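Local structure of ferritin (Ulva pertusa, 3VNX) at the interface of chains A and B and the interface of chains A and C. The protein stores iron inside a hollow shell of 24 subunits and oxidises iron(II) as a ferroxidase. Numbering follows the deposited sequence. Chains: chain A/B/C, ferritin.

Contact 1: the interface of chains A and B. Residues chain A 132, 177, 180-181, 184; chain B 27, 31.
B:Tyr31 reaches from a loop segment of chain B (phi -91°, psi -14°) onto helix 155-201 of chain A, where A:Ala177, A:Val180, A:Ser181 and A:Arg184 come round to one flank at helical spacing. Both chains are ferritin subunits, each built on the four-helix bundle of the family. The loop lies in the N-terminal part of the chain, probably in or next to the extension peptide of plant ferritins, and here it lies against a neighbouring subunit of the 24-subunit shell. The tyrosine carries most of the contact on the chain B side, with 71 Å² of its surface hidden by chain A. Its CG stands anti to the carbonyl carbon, and the ring runs along the helix towards A:Arg184. At the root of the side chain, CB of B:Tyr31 meets CD2 of A:Leu132 at 3.9 Å; the leucine comes from helix 123-151 and crosses the tyrosine at about a right angle. CB of A:Ala177 approaches the same CB. Two atoms of the helix meet the ring edge on: the backbone O of A:Ala177 lies in the ring plane, 3.8 Å from CD2 of B:Tyr31, and CA of A:Ser181 is in plane beside CE2. CG1 of A:Val180 stands above the ring plane, outside the CD2–CE2 rim, 4.0 Å from each of these B:Tyr31 atoms. At the phenol end, CD of A:Arg184 packs 3.5 Å from OH of B:Tyr31. NH1 of the guanidinium gives that hydroxyl a weak, bent hydrogen bond of 3.1 Å. The guanidinium and ring planes are 62° apart, far from a parallel stack. B:Val27 flanks the guanidinium more loosely, with CG1 at 4.3 Å from NH1 of A:Arg184.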
loop_
_atom_site.group_PDB
_atom_site.type_symbol
_atom_site.label_atom_id
_atom_site.label_comp_id
_atom_site.label_asym_id
_atom_site.label_seq_id
_atom_site.Cartn_x
_atom_site.Cartn_y
_atom_site.Cartn_z
ATOM N N LEU A 132 -47.701 18.674 13.614
ATOM C CA LEU A 132 -48.496 17.557 13.137
ATOM C C LEU A 132 -49.735 18.077 12.417
ATOM O O LEU A 132 -50.025 17.676 11.287
ATOM C CB LEU A 132 -48.904 16.664 14.313
ATOM C CG LEU A 132 -49.929 15.564 14.026
ATOM C CD1 LEU A 132 -49.478 14.650 12.891
ATOM C CD2 LEU A 132 -50.209 14.759 15.298
ATOM N N ALA A 177 -46.788 12.220 14.088
ATOM C CA ALA A 177 -47.705 11.594 15.040
ATOM C C ALA A 177 -46.904 10.960 16.176
ATOM O O ALA A 177 -47.211 11.171 17.359
ATOM C CB ALA A 177 -48.612 10.571 14.350
ATOM N N VAL A 180 -45.447 13.364 18.764
ATOM C CA VAL A 180 -46.527 13.798 19.639
ATOM C C VAL A 180 -46.801 12.724 20.686
ATOM O O VAL A 180 -46.873 13.007 21.887
ATOM C CB VAL A 180 -47.816 14.120 18.844
ATOM C CG1 VAL A 180 -49.001 14.255 19.776
ATOM C CG2 VAL A 180 -47.633 15.397 18.025
ATOM N N SER A 181 -46.930 11.486 20.219
ATOM C CA SER A 181 -47.140 10.362 21.112
ATOM C C SER A 181 -46.018 10.297 22.160
ATOM O O SER A 181 -46.276 10.056 23.348
ATOM C CB SER A 181 -47.216 9.066 20.307
ATOM O OG SER A 181 -47.114 7.942 21.156
ATOM N N ARG A 184 -46.221 13.240 24.790
ATOM C CA ARG A 184 -47.317 12.869 25.671
ATOM C C ARG A 184 -46.901 11.780 26.658
ATOM O O ARG A 184 -47.251 11.845 27.830
ATOM C CB ARG A 184 -48.535 12.413 24.858
ATOM C CG ARG A 184 -49.178 13.526 24.033
ATOM C CD ARG A 184 -50.461 13.064 23.354
ATOM N NE ARG A 184 -51.274 14.179 22.856
ATOM C CZ ARG A 184 -52.582 14.102 22.620
ATOM N NH1 ARG A 184 -53.237 12.966 22.839
ATOM N NH2 ARG A 184 -53.240 15.159 22.162
ATOM N N VAL B 27 -55.418 9.097 23.787
ATOM C CA VAL B 27 -54.267 8.309 23.378
ATOM C C VAL B 27 -54.703 7.006 22.728
ATOM O O VAL B 27 -53.871 6.171 22.381
ATOM C CB VAL B 27 -53.338 8.040 24.565
ATOM C CG1 VAL B 27 -52.919 9.370 25.183
ATOM C CG2 VAL B 27 -54.026 7.113 25.616
ATOM N N TYR B 31 -53.282 9.441 15.760
ATOM C CA TYR B 31 -53.188 10.875 15.535
ATOM C C TYR B 31 -52.958 11.177 14.066
ATOM O O TYR B 31 -53.077 12.323 13.634
ATOM C CB TYR B 31 -52.038 11.480 16.332
ATOM C CG TYR B 31 -52.043 11.157 17.801
ATOM C CD1 TYR B 31 -53.236 11.081 18.520
ATOM C CD2 TYR B 31 -50.845 10.949 18.481
ATOM C CE1 TYR B 31 -53.227 10.796 19.877
ATOM C CE2 TYR B 31 -50.828 10.656 19.835
ATOM C CZ TYR B 31 -52.016 10.583 20.530
ATOM O OH TYR B 31 -51.980 10.295 21.879
#

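Contact 2: the interface of chains A and C. Residues chain A 59, 63, 66-67, 114; chain C 94, 98, 104-105.
C:Met94 turns its methyl towards A:His59 through a bend at chi3 (62°), while the imidazole is brought to meet it with CG anti to the backbone N (chi1 -151°). CE of the methionine sits over one face of the imidazole, offset towards the rim and 3.7 Å from the ring centroid, a CH-pi contact. SD lies over the same face, towards the NE2–CE1 side, 3.7 Å from NE2 of A:His59. This is part of the two-fold interface between ferritin subunits, so the same contacts recur with the chains exchanged. Helix 38-66 of chain A supplies A:His59, A:Ser63 and A:Ala66. Chain C answers with helix 73-99 and the loop that follows it. A:Ser63 lies in the middle, with 49 Å² of its surface hidden by chain C. Its CB packs against CB of C:Val104 at 3.8 Å. A:Met114, bent at chi2 and chi3, brings its methyl CE to CG1 of C:Val104 at 3.9 Å. C:Thr98 lays its methyl CG2 across the extended chain of A:Arg67, near CG. Its hydroxyl OG1 bonds back to O of C:Met94 in its own helix, one turn earlier, with the donor tilted 27° from the carbonyl plane.

No polar atom of one chain bonds directly to the other among these residues; waters make the polar links. Water 1 joins OG of A:Ser63 to OG1 of C:Thr98, at 2.8 Å from the serine hydroxyl. Waters 2 and 3 lie in the plane of the A:Arg67 guanidinium, at its edge, and bond to each other. NE of A:Arg67 bonds to water 3 and NH2 to water 2, both nearly straight. Two such bonds would help fix the rotation of the guanidinium. Water 3 also bonds to O of A:Ser63 and to the backbone N of C:Val104, 3.0 Å from that nitrogen. Water 2 completes the bridge at the carbonyl O of C:Val104, 2.6 Å away.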
loop_
_atom_site.group_PDB
_atom_site.type_symbol
_atom_site.label_atom_id
_atom_site.label_comp_id
_atom_site.label_asym_id
_atom_site.label_seq_id
_atom_site.Cartn_x
_atom_site.Cartn_y
_atom_site.Cartn_z
ATOM N N HIS A 59 -39.612 28.197 10.245
ATOM C CA HIS A 59 -38.470 29.026 10.578
ATOM C C HIS A 59 -38.760 29.834 11.848
ATOM O O HIS A 59 -37.873 30.041 12.684
ATOM C CB HIS A 59 -38.097 29.945 9.418
ATOM C CG HIS A 59 -36.644 30.288 9.383
ATOM N ND1 HIS A 59 -36.060 30.959 8.325
ATOM C CD2 HIS A 59 -35.646 30.038 10.263
ATOM C CE1 HIS A 59 -34.770 31.114 8.566
ATOM N NE2 HIS A 59 -34.494 30.568 9.740
ATOM N N SER A 63 -36.785 29.859 15.642
ATOM C CA SER A 63 -36.309 30.996 16.423
ATOM C C SER A 63 -36.856 30.950 17.836
ATOM O O SER A 63 -36.203 31.390 18.783
ATOM C CB SER A 63 -36.657 32.320 15.747
ATOM O OG SER A 63 -35.729 32.589 14.710
ATOM N N ALA A 66 -34.715 28.475 19.719
ATOM C CA ALA A 66 -33.375 29.054 19.845
ATOM C C ALA A 66 -33.240 30.043 21.011
ATOM O O ALA A 66 -32.123 30.337 21.434
ATOM C CB ALA A 66 -32.952 29.731 18.539
ATOM N N ARG A 67 -34.352 30.565 21.530
ATOM C CA ARG A 67 -34.247 31.551 22.618
ATOM C C ARG A 67 -33.564 30.973 23.848
ATOM O O ARG A 67 -33.924 29.904 24.321
ATOM C CB ARG A 67 -35.610 32.083 23.026
ATOM C CG ARG A 67 -36.377 32.683 21.895
ATOM C CD ARG A 67 -37.739 33.063 22.374
ATOM N NE ARG A 67 -38.477 33.805 21.364
ATOM C CZ ARG A 67 -39.696 34.290 21.549
ATOM N NH1 ARG A 67 -40.314 34.115 22.713
ATOM N NH2 ARG A 67 -40.294 34.949 20.572
ATOM N N MET A 114 -44.969 33.948 16.426
ATOM C CA MET A 114 -43.615 33.820 16.960
ATOM C C MET A 114 -43.586 33.205 18.358
ATOM O O MET A 114 -42.527 32.797 18.852
ATOM C CB MET A 114 -42.913 35.185 16.997
ATOM C CG MET A 114 -43.037 35.997 15.700
ATOM S SD MET A 114 -42.402 35.194 14.202
ATOM C CE MET A 114 -40.776 34.710 14.741
ATOM N N MET C 94 -31.013 36.268 12.515
ATOM C CA MET C 94 -31.905 35.681 13.508
ATOM C C MET C 94 -31.089 35.027 14.606
ATOM O O MET C 94 -31.386 35.165 15.801
ATOM C CB MET C 94 -32.850 34.679 12.841
ATOM C CG MET C 94 -33.675 35.318 11.724
ATOM S SD MET C 94 -34.491 34.166 10.610
ATOM C CE MET C 94 -35.584 33.306 11.759
ATOM N N THR C 98 -31.290 36.033 18.782
ATOM C CA THR C 98 -31.520 35.196 19.952
ATOM C C THR C 98 -30.228 34.952 20.744
ATOM O O THR C 98 -30.255 34.670 21.946
ATOM C CB THR C 98 -32.205 33.887 19.567
ATOM O OG1 THR C 98 -31.596 33.366 18.381
ATOM C CG2 THR C 98 -33.688 34.152 19.290
ATOM N N VAL C 104 -36.798 37.302 17.652
ATOM C CA VAL C 104 -37.026 37.407 16.223
ATOM C C VAL C 104 -38.499 37.710 15.922
ATOM O O VAL C 104 -39.403 37.034 16.411
ATOM C CB VAL C 104 -36.602 36.098 15.504
ATOM C CG1 VAL C 104 -37.204 36.018 14.076
ATOM C CG2 VAL C 104 -35.075 35.956 15.496
ATOM N N GLU C 105 -38.742 38.739 15.125
ATOM C CA GLU C 105 -40.068 38.923 14.568
ATOM C C GLU C 105 -40.004 38.801 13.057
ATOM O O GLU C 105 -39.299 39.565 12.396
ATOM C CB GLU C 105 -40.643 40.285 14.929
ATOM C CG GLU C 105 -42.018 40.485 14.316
ATOM C CD GLU C 105 -42.526 41.900 14.439
ATOM O OE1 GLU C 105 -43.762 42.067 14.543
ATOM O OE2 GLU C 105 -41.697 42.836 14.424
HETATM O O HOH W 1 -33.310 32.553 16.030
HETATM O O HOH W 2 -39.301 35.007 17.983
HETATM O O HOH W 3 -36.783 34.619 18.978
#

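The C-alpha centres of contact 1 and contact 2 lie about 25 Å apart, and the two share no residue. Chain A takes part in both with different elements: helices 123-151 and 155-201 serve contact 1, while helix 38-66 and the loop residues A:Arg67 and A:Met114 serve contact 2. Contact 2 belongs to a two-fold interface, whereas contact 1 is not part of an exact two-fold. Together they tie chains A, B and C into one stretch of the 24-subunit shell. If this loop of chain B belongs to the N-terminal extension, contact 1 may show one way in which the extension adds to shell stability.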